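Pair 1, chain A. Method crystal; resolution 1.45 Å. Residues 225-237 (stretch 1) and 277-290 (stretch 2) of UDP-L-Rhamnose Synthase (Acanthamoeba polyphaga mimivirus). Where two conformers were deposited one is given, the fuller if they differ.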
# COMPACT_ATOMS: atom_id res chain seq x y z
N ASN A 225 -33.71 -1.70 2.89
CA ASN A 225 -35.17 -1.88 3.02
C ASN A 225 -35.90 -0.69 2.43
O ASN A 225 -36.94 -0.91 1.80
CB ASN A 225 -35.55 -2.12 4.47
CG ASN A 225 -35.27 -3.52 4.96
OD1 ASN A 225 -34.86 -4.39 4.21
ND2 ASN A 225 -35.45 -3.68 6.26
N GLU A 226 -35.42 0.53 2.63
CA GLU A 226 -36.15 1.70 2.07
C GLU A 226 -36.15 1.61 0.53
O GLU A 226 -37.18 1.90 -0.10
CB GLU A 226 -35.56 3.04 2.49
CG GLU A 226 -35.85 3.43 3.91
CD GLU A 226 -35.05 4.64 4.32
OE1 GLU A 226 -33.84 4.50 4.34
OE2 GLU A 226 -35.63 5.70 4.61
N ILE A 227 -35.02 1.21 -0.07
CA ILE A 227 -34.88 1.09 -1.54
C ILE A 227 -35.80 -0.02 -2.06
O ILE A 227 -36.58 0.26 -2.99
CB ILE A 227 -33.43 0.81 -1.97
CG1 ILE A 227 -32.55 2.01 -1.64
CG2 ILE A 227 -33.40 0.48 -3.47
CD1 ILE A 227 -31.10 1.66 -1.71
N LEU A 228 -35.81 -1.18 -1.43
CA LEU A 228 -36.63 -2.30 -1.93
C LEU A 228 -38.10 -1.91 -1.74
O LEU A 228 -38.88 -2.29 -2.57
CB LEU A 228 -36.26 -3.60 -1.22
CG LEU A 228 -34.88 -4.10 -1.62
CD1 LEU A 228 -34.39 -5.15 -0.65
CD2 LEU A 228 -34.86 -4.59 -3.06
N SER A 229 -38.43 -1.27 -0.63
CA SER A 229 -39.81 -0.76 -0.37
C SER A 229 -40.26 0.21 -1.49
O SER A 229 -41.42 0.14 -1.94
CB SER A 229 -39.94 -0.18 1.00
OG SER A 229 -39.80 -1.18 2.00
N LEU A 230 -39.40 1.12 -1.97
CA LEU A 230 -39.79 1.99 -3.11
C LEU A 230 -40.04 1.19 -4.37
O LEU A 230 -40.99 1.49 -5.10
CB LEU A 230 -38.72 3.03 -3.36
CG LEU A 230 -38.67 4.16 -2.34
CD1 LEU A 230 -37.41 4.97 -2.54
CD2 LEU A 230 -39.92 5.04 -2.45
N ILE A 231 -39.19 0.20 -4.65
CA ILE A 231 -39.37 -0.61 -5.88
C ILE A 231 -40.71 -1.33 -5.76
O ILE A 231 -41.48 -1.32 -6.74
CB ILE A 231 -38.19 -1.57 -6.05
CG1 ILE A 231 -36.92 -0.79 -6.37
CG2 ILE A 231 -38.53 -2.63 -7.07
CD1 ILE A 231 -35.63 -1.59 -6.28
N ARG A 232 -41.00 -1.86 -4.59
CA ARG A 232 -42.27 -2.59 -4.35
C ARG A 232 -43.45 -1.63 -4.55
O ARG A 232 -44.39 -1.96 -5.32
CB ARG A 232 -42.31 -3.16 -2.94
CG ARG A 232 -43.60 -3.90 -2.58
CD ARG A 232 -43.65 -4.18 -1.09
NE ARG A 232 -43.66 -2.92 -0.37
CZ ARG A 232 -43.18 -2.69 0.83
NH1 ARG A 232 -42.57 -3.65 1.52
NH2 ARG A 232 -43.24 -1.47 1.33
N ASP A 233 -43.39 -0.48 -3.88
CA ASP A 233 -44.53 0.46 -3.77
C ASP A 233 -44.73 1.26 -5.06
O ASP A 233 -45.88 1.71 -5.27
CB ASP A 233 -44.34 1.37 -2.56
CG ASP A 233 -44.44 0.61 -1.26
OD1 ASP A 233 -45.02 -0.48 -1.27
OD2 ASP A 233 -44.00 1.13 -0.24
N ILE A 234 -43.72 1.43 -5.89
CA ILE A 234 -43.83 2.16 -7.19
C ILE A 234 -44.16 1.16 -8.31
O ILE A 234 -45.08 1.47 -9.12
CB ILE A 234 -42.61 3.04 -7.48
CG1 ILE A 234 -42.47 4.15 -6.44
CG2 ILE A 234 -42.66 3.63 -8.88
CD1 ILE A 234 -41.17 4.87 -6.55
N HIS A 235 -43.50 0.01 -8.37
CA HIS A 235 -43.57 -0.90 -9.56
C HIS A 235 -44.06 -2.31 -9.25
O HIS A 235 -44.72 -2.90 -10.14
CB HIS A 235 -42.19 -1.02 -10.18
CG HIS A 235 -41.69 0.24 -10.78
ND1 HIS A 235 -42.33 0.88 -11.83
CD2 HIS A 235 -40.61 0.98 -10.47
CE1 HIS A 235 -41.65 1.96 -12.16
NE2 HIS A 235 -40.56 2.03 -11.35
N LYS A 236 -43.63 -2.91 -8.15
CA LYS A 236 -43.67 -4.38 -7.94
C LYS A 236 -44.39 -4.73 -6.64
O LYS A 236 -43.78 -5.06 -5.63
CB LYS A 236 -42.25 -4.95 -7.95
CG LYS A 236 -41.54 -4.86 -9.29
CD LYS A 236 -40.22 -5.56 -9.26
CE LYS A 236 -39.50 -5.51 -10.59
NZ LYS A 236 -40.17 -6.36 -11.60
N PRO A 237 -45.74 -4.69 -6.62
CA PRO A 237 -46.48 -4.92 -5.39
C PRO A 237 -46.28 -6.31 -4.76
O PRO A 237 -46.42 -6.43 -3.57
CB PRO A 237 -47.96 -4.75 -5.82
CG PRO A 237 -47.95 -4.94 -7.32
CD PRO A 237 -46.59 -4.47 -7.80
N ILE A 277 -30.50 11.64 -0.68
CA ILE A 277 -30.47 10.28 -1.24
C ILE A 277 -31.90 9.71 -1.41
O ILE A 277 -32.16 8.96 -2.37
CB ILE A 277 -29.58 9.36 -0.37
CG1 ILE A 277 -29.44 7.97 -0.96
CG2 ILE A 277 -30.06 9.28 1.07
CD1 ILE A 277 -28.84 7.96 -2.34
N LEU A 278 -32.85 10.00 -0.52
CA LEU A 278 -34.21 9.39 -0.64
C LEU A 278 -35.00 10.05 -1.80
O LEU A 278 -35.57 9.30 -2.66
CB LEU A 278 -34.95 9.45 0.70
CG LEU A 278 -36.24 8.65 0.65
CD1 LEU A 278 -35.95 7.17 0.47
CD2 LEU A 278 -37.05 8.83 1.94
N THR A 279 -34.96 11.37 -1.92
CA THR A 279 -35.50 12.09 -3.10
C THR A 279 -34.84 11.52 -4.35
O THR A 279 -35.57 11.16 -5.30
CB THR A 279 -35.31 13.60 -3.00
OG1 THR A 279 -35.92 14.09 -1.80
CG2 THR A 279 -35.88 14.31 -4.20
N GLY A 280 -33.51 11.34 -4.33
CA GLY A 280 -32.79 10.85 -5.51
C GLY A 280 -33.16 9.43 -5.84
O GLY A 280 -33.35 9.12 -7.02
N ILE A 281 -33.29 8.53 -4.86
CA ILE A 281 -33.66 7.11 -5.10
C ILE A 281 -35.10 7.07 -5.61
O ILE A 281 -35.37 6.26 -6.52
CB ILE A 281 -33.54 6.26 -3.81
CG1 ILE A 281 -32.08 6.10 -3.38
CG2 ILE A 281 -34.20 4.89 -3.99
CD1 ILE A 281 -31.25 5.31 -4.32
N ARG A 282 -36.00 7.83 -5.01
CA ARG A 282 -37.40 7.87 -5.52
C ARG A 282 -37.36 8.17 -7.02
O ARG A 282 -38.06 7.46 -7.79
CB ARG A 282 -38.22 8.95 -4.82
CG ARG A 282 -39.65 9.05 -5.34
CD ARG A 282 -40.52 9.91 -4.45
NE ARG A 282 -40.34 9.58 -3.04
CZ ARG A 282 -39.70 10.32 -2.14
NH1 ARG A 282 -39.63 9.90 -0.90
NH2 ARG A 282 -39.15 11.47 -2.48
N GLU A 283 -36.57 9.15 -7.40
CA GLU A 283 -36.44 9.57 -8.82
C GLU A 283 -35.91 8.37 -9.61
O GLU A 283 -36.56 7.99 -10.62
CB GLU A 283 -35.62 10.86 -8.98
CG GLU A 283 -35.35 11.21 -10.44
CD GLU A 283 -34.67 12.55 -10.71
OE1 GLU A 283 -34.65 13.41 -9.82
OE2 GLU A 283 -34.15 12.72 -11.84
N VAL A 284 -34.80 7.76 -9.18
CA VAL A 284 -34.16 6.61 -9.88
C VAL A 284 -35.17 5.48 -10.06
O VAL A 284 -35.27 4.95 -11.20
CB VAL A 284 -32.90 6.14 -9.13
CG1 VAL A 284 -32.38 4.76 -9.54
CG2 VAL A 284 -31.80 7.17 -9.29
N VAL A 285 -35.80 5.04 -8.99
CA VAL A 285 -36.75 3.89 -9.04
C VAL A 285 -37.91 4.22 -10.00
O VAL A 285 -38.31 3.31 -10.75
CB VAL A 285 -37.25 3.51 -7.64
CG1 VAL A 285 -38.38 2.49 -7.70
CG2 VAL A 285 -36.09 2.97 -6.82
N SER A 286 -38.40 5.46 -9.99
CA SER A 286 -39.55 5.86 -10.85
C SER A 286 -39.21 5.65 -12.33
O SER A 286 -40.13 5.28 -13.11
CB SER A 286 -39.99 7.28 -10.55
OG SER A 286 -39.12 8.25 -11.13
N LYS A 287 -37.92 5.76 -12.69
CA LYS A 287 -37.43 5.75 -14.09
C LYS A 287 -36.91 4.37 -14.50
O LYS A 287 -36.62 4.19 -15.69
CB LYS A 287 -36.33 6.79 -14.25
CG LYS A 287 -36.80 8.22 -14.06
CD LYS A 287 -35.70 9.24 -14.02
CE LYS A 287 -36.23 10.65 -13.97
NZ LYS A 287 -35.16 11.62 -14.32
N MET A 288 -36.77 3.44 -13.55
CA MET A 288 -36.06 2.15 -13.72
C MET A 288 -36.89 1.20 -14.56
O MET A 288 -38.09 1.11 -14.30
CB MET A 288 -35.88 1.44 -12.38
CG MET A 288 -34.61 1.73 -11.76
SD MET A 288 -34.36 0.59 -10.40
CE MET A 288 -32.65 1.09 -10.19
N LYS A 289 -36.21 0.47 -15.45
CA LYS A 289 -36.69 -0.78 -16.10
C LYS A 289 -36.23 -2.00 -15.31
O LYS A 289 -35.17 -1.92 -14.66
CB LYS A 289 -36.12 -0.88 -17.51
CG LYS A 289 -36.86 -0.03 -18.53
CD LYS A 289 -36.26 -0.21 -19.89
CE LYS A 289 -34.87 0.37 -19.97
NZ LYS A 289 -34.48 0.58 -21.38
N PHE A 290 -36.99 -3.10 -15.40
CA PHE A 290 -36.66 -4.41 -14.79
C PHE A 290 -36.62 -5.47 -15.89
O PHE A 290 -37.59 -5.75 -16.60
CB PHE A 290 -37.64 -4.70 -13.65
CG PHE A 290 -37.65 -3.61 -12.61
CD1 PHE A 290 -36.83 -3.66 -11.49
CD2 PHE A 290 -38.48 -2.51 -12.76
CE1 PHE A 290 -36.85 -2.65 -10.55
CE2 PHE A 290 -38.49 -1.49 -11.83
CZ PHE A 290 -37.69 -1.57 -10.72

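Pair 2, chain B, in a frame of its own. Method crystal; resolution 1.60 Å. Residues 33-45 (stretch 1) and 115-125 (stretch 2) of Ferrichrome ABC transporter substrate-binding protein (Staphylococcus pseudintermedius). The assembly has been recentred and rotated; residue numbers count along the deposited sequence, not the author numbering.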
# COMPACT_ATOMS: atom_id res chain seq x y z
N PRO B 33 -4.46 -8.93 -0.80
CA PRO B 33 -4.84 -7.85 -1.73
C PRO B 33 -3.71 -6.88 -2.06
O PRO B 33 -3.77 -6.22 -3.09
CB PRO B 33 -5.97 -7.13 -0.99
CG PRO B 33 -5.85 -7.53 0.45
CD PRO B 33 -5.29 -8.92 0.41
N THR B 34 -2.70 -6.78 -1.19
CA THR B 34 -1.53 -5.98 -1.47
C THR B 34 -0.93 -6.26 -2.85
O THR B 34 -0.48 -5.32 -3.52
CB THR B 34 -0.46 -6.21 -0.39
OG1 THR B 34 -0.99 -5.75 0.87
CG2 THR B 34 0.84 -5.49 -0.71
N TYR B 35 -0.96 -7.52 -3.28
CA TYR B 35 -0.28 -7.94 -4.52
C TYR B 35 -1.23 -8.02 -5.72
O TYR B 35 -0.79 -8.25 -6.84
CB TYR B 35 0.42 -9.30 -4.28
CG TYR B 35 1.31 -9.19 -3.07
CD1 TYR B 35 2.54 -8.53 -3.14
CD2 TYR B 35 0.89 -9.68 -1.84
CE1 TYR B 35 3.32 -8.37 -2.03
CE2 TYR B 35 1.67 -9.53 -0.73
CZ TYR B 35 2.89 -8.86 -0.82
OH TYR B 35 3.68 -8.69 0.28
N ALA B 36 -2.52 -7.79 -5.49
CA ALA B 36 -3.50 -7.95 -6.56
C ALA B 36 -3.36 -6.92 -7.65
O ALA B 36 -3.35 -7.28 -8.84
CB ALA B 36 -4.91 -7.92 -5.97
N GLY B 37 -3.26 -5.64 -7.29
CA GLY B 37 -3.18 -4.59 -8.30
C GLY B 37 -1.95 -4.74 -9.17
O GLY B 37 -2.01 -4.53 -10.39
N GLY B 38 -0.83 -5.10 -8.56
CA GLY B 38 0.42 -5.21 -9.29
C GLY B 38 0.43 -6.33 -10.32
O GLY B 38 0.97 -6.20 -11.42
N LEU B 39 -0.14 -7.47 -9.95
CA LEU B 39 -0.22 -8.58 -10.87
C LEU B 39 -1.21 -8.29 -12.00
O LEU B 39 -0.97 -8.64 -13.14
CB LEU B 39 -0.60 -9.85 -10.12
CG LEU B 39 0.55 -10.45 -9.30
CD1 LEU B 39 -0.01 -11.44 -8.26
CD2 LEU B 39 1.58 -11.13 -10.22
N LYS B 40 -2.33 -7.64 -11.67
CA LYS B 40 -3.33 -7.24 -12.67
C LYS B 40 -2.71 -6.24 -13.67
O LYS B 40 -2.93 -6.31 -14.88
CB LYS B 40 -4.54 -6.64 -11.98
CG LYS B 40 -5.53 -5.90 -12.88
CD LYS B 40 -6.12 -6.78 -13.94
CE LYS B 40 -7.01 -5.96 -14.91
NZ LYS B 40 -7.52 -6.81 -16.04
N TYR B 41 -1.91 -5.32 -13.14
CA TYR B 41 -1.28 -4.30 -13.97
C TYR B 41 -0.37 -4.95 -15.01
O TYR B 41 -0.18 -4.43 -16.12
CB TYR B 41 -0.48 -3.34 -13.08
CG TYR B 41 -0.05 -2.06 -13.74
CD1 TYR B 41 -0.92 -0.98 -13.81
CD2 TYR B 41 1.23 -1.92 -14.26
CE1 TYR B 41 -0.52 0.20 -14.40
CE2 TYR B 41 1.63 -0.74 -14.84
CZ TYR B 41 0.75 0.32 -14.92
OH TYR B 41 1.14 1.51 -15.49
N LEU B 42 0.16 -6.11 -14.65
CA LEU B 42 1.03 -6.90 -15.52
C LEU B 42 0.27 -7.96 -16.32
O LEU B 42 0.90 -8.81 -16.98
CB LEU B 42 2.13 -7.57 -14.68
CG LEU B 42 3.18 -6.64 -14.06
CD1 LEU B 42 4.05 -7.42 -13.10
CD2 LEU B 42 4.04 -5.97 -15.13
N ASP B 43 -1.06 -7.88 -16.31
CA ASP B 43 -1.95 -8.80 -17.03
C ASP B 43 -1.65 -10.25 -16.67
O ASP B 43 -1.64 -11.13 -17.54
CB ASP B 43 -1.84 -8.62 -18.55
CG ASP B 43 -2.96 -9.33 -19.30
OD1 ASP B 43 -4.10 -9.38 -18.78
OD2 ASP B 43 -2.70 -9.85 -20.41
N ALA B 44 -1.43 -10.50 -15.38
CA ALA B 44 -1.26 -11.86 -14.89
C ALA B 44 -2.52 -12.71 -15.07
O ALA B 44 -3.65 -12.19 -15.13
CB ALA B 44 -0.86 -11.85 -13.43
N ASN B 45 -2.32 -14.02 -15.14
CA ASN B 45 -3.43 -14.95 -15.30
C ASN B 45 -4.12 -15.23 -13.96
O ASN B 45 -3.96 -16.30 -13.35
CB ASN B 45 -2.94 -16.25 -15.94
CG ASN B 45 -2.36 -16.03 -17.34
OD1 ASN B 45 -2.99 -15.36 -18.17
ND2 ASN B 45 -1.17 -16.56 -17.59
N GLU B 115 10.44 -2.64 -5.09
CA GLU B 115 10.90 -4.04 -5.00
C GLU B 115 9.71 -5.01 -5.09
O GLU B 115 9.80 -6.08 -5.65
CB GLU B 115 11.66 -4.27 -3.69
CG GLU B 115 12.93 -3.43 -3.55
CD GLU B 115 13.57 -3.54 -2.17
OE1 GLU B 115 12.88 -3.91 -1.19
OE2 GLU B 115 14.79 -3.24 -2.08
N GLN B 116 8.60 -4.61 -4.49
CA GLN B 116 7.40 -5.43 -4.51
C GLN B 116 6.90 -5.65 -5.96
O GLN B 116 6.59 -6.76 -6.36
CB GLN B 116 6.32 -4.77 -3.65
CG GLN B 116 4.98 -5.48 -3.58
CD GLN B 116 4.02 -4.71 -2.73
OE1 GLN B 116 4.13 -4.71 -1.50
NE2 GLN B 116 3.10 -3.98 -3.36
N GLN B 117 6.86 -4.58 -6.74
CA GLN B 117 6.35 -4.70 -8.09
C GLN B 117 7.36 -5.46 -8.94
O GLN B 117 7.00 -6.24 -9.83
CB GLN B 117 6.04 -3.32 -8.67
CG GLN B 117 5.39 -3.35 -10.06
CD GLN B 117 4.06 -4.11 -10.13
OE1 GLN B 117 3.51 -4.51 -9.12
NE2 GLN B 117 3.56 -4.30 -11.34
N GLU B 118 8.64 -5.28 -8.63
CA GLU B 118 9.67 -6.08 -9.30
C GLU B 118 9.49 -7.57 -9.02
O GLU B 118 9.70 -8.40 -9.90
CB GLU B 118 11.06 -5.61 -8.87
CG GLU B 118 11.35 -4.22 -9.40
CD GLU B 118 12.65 -3.61 -8.89
OE1 GLU B 118 13.11 -3.97 -7.79
OE2 GLU B 118 13.20 -2.76 -9.62
N ALA B 119 9.10 -7.92 -7.80
CA ALA B 119 8.78 -9.31 -7.48
C ALA B 119 7.59 -9.81 -8.30
O ALA B 119 7.59 -10.95 -8.76
CB ALA B 119 8.49 -9.46 -6.00
N MET B 120 6.57 -8.97 -8.49
CA MET B 120 5.43 -9.36 -9.31
C MET B 120 5.87 -9.62 -10.73
O MET B 120 5.46 -10.60 -11.34
CB MET B 120 4.32 -8.30 -9.28
CG MET B 120 3.82 -7.98 -7.86
SD MET B 120 3.16 -9.36 -6.92
CE MET B 120 4.59 -9.77 -5.90
N GLY B 121 6.75 -8.76 -11.25
CA GLY B 121 7.35 -9.00 -12.56
C GLY B 121 8.10 -10.32 -12.65
O GLY B 121 8.04 -11.03 -13.67
N ASP B 122 8.82 -10.67 -11.59
CA ASP B 122 9.57 -11.92 -11.57
C ASP B 122 8.63 -13.13 -11.61
O ASP B 122 8.90 -14.10 -12.32
CB ASP B 122 10.47 -11.99 -10.33
CG ASP B 122 11.61 -10.98 -10.36
OD1 ASP B 122 11.98 -10.54 -11.48
OD2 ASP B 122 12.15 -10.64 -9.28
N ILE B 123 7.53 -13.06 -10.87
CA ILE B 123 6.56 -14.15 -10.84
C ILE B 123 6.01 -14.46 -12.22
O ILE B 123 5.94 -15.63 -12.60
CB ILE B 123 5.40 -13.82 -9.87
CG1 ILE B 123 5.91 -13.92 -8.43
CG2 ILE B 123 4.23 -14.77 -10.05
CD1 ILE B 123 4.99 -13.36 -7.37
N VAL B 124 5.62 -13.42 -12.96
CA VAL B 124 4.91 -13.63 -14.22
C VAL B 124 5.81 -13.51 -15.44
O VAL B 124 5.34 -13.64 -16.57
CB VAL B 124 3.74 -12.65 -14.41
CG1 VAL B 124 2.69 -12.86 -13.31
CG2 VAL B 124 4.23 -11.21 -14.46
N GLY B 125 7.10 -13.27 -15.21
CA GLY B 125 8.06 -13.19 -16.29
C GLY B 125 7.93 -11.92 -17.12
O GLY B 125 8.06 -11.96 -18.35
O HOH W 1 5.57 -6.65 -0.00

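The sharpest difference lies at one matched position, L230(A) in pair 1 and G38(B) in pair 2. L230(A) points toward the other helix and fits as a knob among L278(A), I281(A), R282(A) and V285(A). Its CD1 lies 3.5 Å from CG2 of I281(A). G38(B) has no side chain, and the partner helix fills the space instead. OE1 of Q117(B) comes within 3.2 Å of CA of G38(B). An ideal CB on G38(B) would lie 2.3 Å from that OE1, which is a clash. It would also sit tightly, 3.4 Å from CG of M120(B).

The backbones that carry these residues are much alike. Fourteen central residues superpose with an RMSD of 0.5 Å. In each pair two helices run in broadly the same direction. The angle between them is 41° in pair 1 and 50° in pair 2, with the same sign of crossing. The axes approach to 9.6 Å and 9.3 Å. Pair 1 buries 661 Å² between its stretches and pair 2 buries 523 Å².

R282(A) matches Q117(B), and here the side chains diverge. R282(A) is exposed and makes no hydrogen bond to the other stretch. Q117(B) is buried, and its NE2 donates to O of G38(B) at 3.2 Å with a nearly straight angle of 168°. The amide thus packs against the glycine and also bonds to its backbone. NE2 of Q117(B) also lies 3.6 Å from CG of L42(B).

V285(A) and M120(B) coincide to 0.1 Å at CA, and both point toward the partner helix. The branched V285(A) packs its CG1 3.8 Å from CG1 of I231(A) and 3.8 Å from CD1 of I234(A). The matching residues in pair 2 are L39(B) and L42(B). M120(B) meets them with a longer chain: its SD is 3.7 Å from CG of L39(B), and its CB is 3.9 Å from CD1 of L42(B). Its CE reaches further, to 3.7 Å from CD1 of Y35(B).

Y35(B) matches I227(A), though less closely, with CA atoms 1.7 Å apart. I281(A) matches Q116(B). In pair 1 this is a plain apolar contact, with CG1 of I227(A) 4.1 Å from CG2 of I281(A). In pair 2 the aliphatic part of the glutamine takes that role: CG of Q116(B) lies 3.7 Å from CE1 of Y35(B). The polar ends are joined by water 1. It accepts from OH of Y35(B) at 2.8 Å and donates to OE1 of Q116(B) at 2.8 Å.

Beyond the matched positions each pair closes in its own way. In pair 1, NE2 of H235(A) donates to O of V285(A) at 2.7 Å. The edge of F290(A) turns toward the face of H235(A), while CE of K236(A) lies over a face of F290(A), 3.6 Å from the ring centroid. In pair 2 the closure is apolar. CG1 of V124(B) lies 3.7 Å from CB of A44(B) and 3.7 Å from CD2 of L39(B).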